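Local coordinates for putative dehydratase (Mesorhizobium loti, PDB 2POZ), which is of unconfirmed function but belongs to the mandelate racemase/muconate lactonizing enzyme family of the enolase superfamily and is probably a lyase, perhaps a dehydratase, at residues R143-P148 against G154-Y159. Sequence-based numbering, arbitrary orientation.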
loop_
_atom_site.group_PDB
_atom_site.type_symbol
_atom_site.label_atom_id
_atom_site.label_comp_id
_atom_site.label_asym_id
_atom_site.label_seq_id
_atom_site.Cartn_x
_atom_site.Cartn_y
_atom_site.Cartn_z
ATOM N N ARG A 143 17.420 36.925 26.307
ATOM C CA ARG A 143 16.996 37.628 27.517
ATOM C C ARG A 143 15.646 37.109 28.002
ATOM O O ARG A 143 15.390 37.054 29.195
ATOM C CB ARG A 143 16.846 39.139 27.264
ATOM C CG ARG A 143 18.128 39.906 26.974
ATOM C CD ARG A 143 19.095 39.878 28.154
ATOM N NE ARG A 143 18.432 40.026 29.451
ATOM C CZ ARG A 143 17.749 41.096 29.859
ATOM N NH1 ARG A 143 17.611 42.165 29.083
ATOM N NH2 ARG A 143 17.193 41.092 31.063
ATOM N N ALA A 144 14.783 36.745 27.062
ATOM C CA ALA A 144 13.442 36.270 27.388
ATOM C C ALA A 144 13.362 34.982 28.209
ATOM O O ALA A 144 12.373 34.771 28.915
ATOM C CB ALA A 144 12.632 36.116 26.107
ATOM N N VAL A 145 14.375 34.117 28.128
ATOM C CA VAL A 145 14.335 32.858 28.888
ATOM C C VAL A 145 14.514 33.085 30.388
ATOM O O VAL A 145 14.095 32.264 31.208
ATOM C CB VAL A 145 15.437 31.855 28.442
ATOM C CG1 VAL A 145 15.423 31.684 26.922
ATOM C CG2 VAL A 145 16.808 32.322 28.929
ATOM N N GLU A 146 15.131 34.208 30.743
ATOM C CA GLU A 146 15.396 34.526 32.142
ATOM C C GLU A 146 14.205 34.457 33.097
ATOM O O GLU A 146 14.299 33.830 34.153
ATOM C CB GLU A 146 16.054 35.903 32.239
ATOM C CG GLU A 146 17.517 35.919 31.813
ATOM C CD GLU A 146 18.026 37.329 31.569
ATOM O OE1 GLU A 146 17.626 38.245 32.322
ATOM O OE2 GLU A 146 18.826 37.519 30.626
ATOM N N ARG A 147 13.088 35.090 32.747
ATOM C CA ARG A 147 11.935 35.067 33.643
ATOM C C ARG A 147 11.373 33.657 33.889
ATOM O O ARG A 147 11.275 33.214 35.039
ATOM C CB ARG A 147 10.825 35.991 33.129
ATOM C CG ARG A 147 9.603 36.010 34.036
ATOM C CD ARG A 147 8.502 36.911 33.505
ATOM N NE ARG A 147 7.196 36.544 34.055
ATOM C CZ ARG A 147 6.584 35.381 33.831
ATOM N NH1 ARG A 147 7.154 34.458 33.064
ATOM N NH2 ARG A 147 5.401 35.139 34.376
ATOM N N PRO A 148 10.994 32.931 32.822
ATOM C CA PRO A 148 10.465 31.591 33.101
ATOM C C PRO A 148 11.444 30.694 33.867
ATOM O O PRO A 148 11.040 29.943 34.753
ATOM C CB PRO A 148 10.112 31.052 31.706
ATOM C CG PRO A 148 11.038 31.803 30.794
ATOM C CD PRO A 148 10.990 33.206 31.376
ATOM N N GLY A 154 11.611 23.815 33.879
ATOM C CA GLY A 154 12.718 23.014 33.388
ATOM C C GLY A 154 12.539 22.741 31.907
ATOM O O GLY A 154 13.298 21.989 31.297
ATOM N N ALA A 155 11.522 23.366 31.324
ATOM C CA ALA A 155 11.226 23.182 29.913
ATOM C C ALA A 155 10.542 24.423 29.346
ATOM O O ALA A 155 9.694 25.041 29.997
ATOM C CB ALA A 155 10.343 21.951 29.730
ATOM N N LEU A 156 10.916 24.777 28.125
ATOM C CA LEU A 156 10.373 25.957 27.467
ATOM C C LEU A 156 9.969 25.674 26.024
ATOM O O LEU A 156 10.682 24.974 25.300
ATOM C CB LEU A 156 11.428 27.074 27.449
ATOM C CG LEU A 156 12.107 27.504 28.750
ATOM C CD1 LEU A 156 13.291 28.406 28.409
ATOM C CD2 LEU A 156 11.118 28.227 29.657
ATOM N N LYS A 157 8.827 26.213 25.610
ATOM C CA LYS A 157 8.386 26.063 24.227
ATOM C C LYS A 157 8.345 27.445 23.595
ATOM O O LYS A 157 7.971 28.420 24.251
ATOM C CB LYS A 157 6.987 25.434 24.124
ATOM C CG LYS A 157 6.613 25.137 22.662
ATOM C CD LYS A 157 5.331 24.315 22.507
ATOM C CE LYS A 157 4.090 25.186 22.462
ATOM N NZ LYS A 157 2.854 24.339 22.370
ATOM N N PHE A 158 8.726 27.537 22.324
ATOM C CA PHE A 158 8.700 28.823 21.639
ATOM C C PHE A 158 8.579 28.685 20.126
ATOM O O PHE A 158 8.931 27.659 19.549
ATOM C CB PHE A 158 9.945 29.650 22.006
ATOM C CG PHE A 158 11.248 28.996 21.637
ATOM C CD1 PHE A 158 12.010 29.485 20.583
ATOM C CD2 PHE A 158 11.721 27.898 22.353
ATOM C CE1 PHE A 158 13.230 28.891 20.240
ATOM C CE2 PHE A 158 12.937 27.297 22.019
ATOM C CZ PHE A 158 13.694 27.797 20.960
ATOM N N TYR A 159 8.054 29.737 19.507
ATOM C CA TYR A 159 7.850 29.818 18.061
ATOM C C TYR A 159 8.985 30.706 17.547
ATOM O O TYR A 159 9.017 31.902 17.827
ATOM C CB TYR A 159 6.481 30.462 17.798
ATOM C CG TYR A 159 6.143 30.704 16.346
ATOM C CD1 TYR A 159 5.910 29.637 15.469
ATOM C CD2 TYR A 159 6.030 32.005 15.847
ATOM C CE1 TYR A 159 5.569 29.860 14.133
ATOM C CE2 TYR A 159 5.689 32.241 14.513
ATOM C CZ TYR A 159 5.457 31.162 13.664
ATOM O OH TYR A 159 5.090 31.396 12.362
#
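Leu156 meets the helical segment 143-148 with its two methyls, one for each partner. CD2 lies 3.6 Å from Pro148 CB and also touches Pro148 CG, so it meets the ring at its CB-CG edge. CD1 stands 4.1 Å from Val145 CB, a looser approach. In both pairs the side chains cross at about a right angle, and no hydrogen bond joins the segments, which leaves apolar packing to hold them. The CB bond of Leu156 points at the helical segment; with CG anti to the carbonyl carbon (chi1 -53°), chi2 at 169° sets CD2 toward Pro148 and CD1 toward Val145. Val145 turns CG1 to Leu156 CD1, at 4.2 Å, and its side chain also touches Val192 and Ala195 of helix 179-196. Strand 155-158 is a barrel strand of the enolase-type C-terminal domain, lying between 123-128 and 201-205 with backbone hydrogen bonds to both, and segment 143-148 belongs to the helical part of the beta-alpha-beta crossover from 123-128. Leu156 thus points outward, between barrel strand and covering helices, whereas the neighbouring Lys157 faces the other way, where its NZ forms salt bridges with Glu231 and Glu332. Cutting Leu156 back to an alanine removes both methyls and is likely to leave the Pro148 ring edge and Val145 without the groups they pack on, opening a gap between helix and strand. On the helical side, Arg143 grips Glu146 side-on, its NE reaching Glu146 OE2 at 2.8 Å. Arg143 NH2 reaches Glu146 OE1 at 3.1 Å. Both oxygens lie close to the guanidinium plane, but each N-H arrives 31° out of the carboxylate plane, on the syn side.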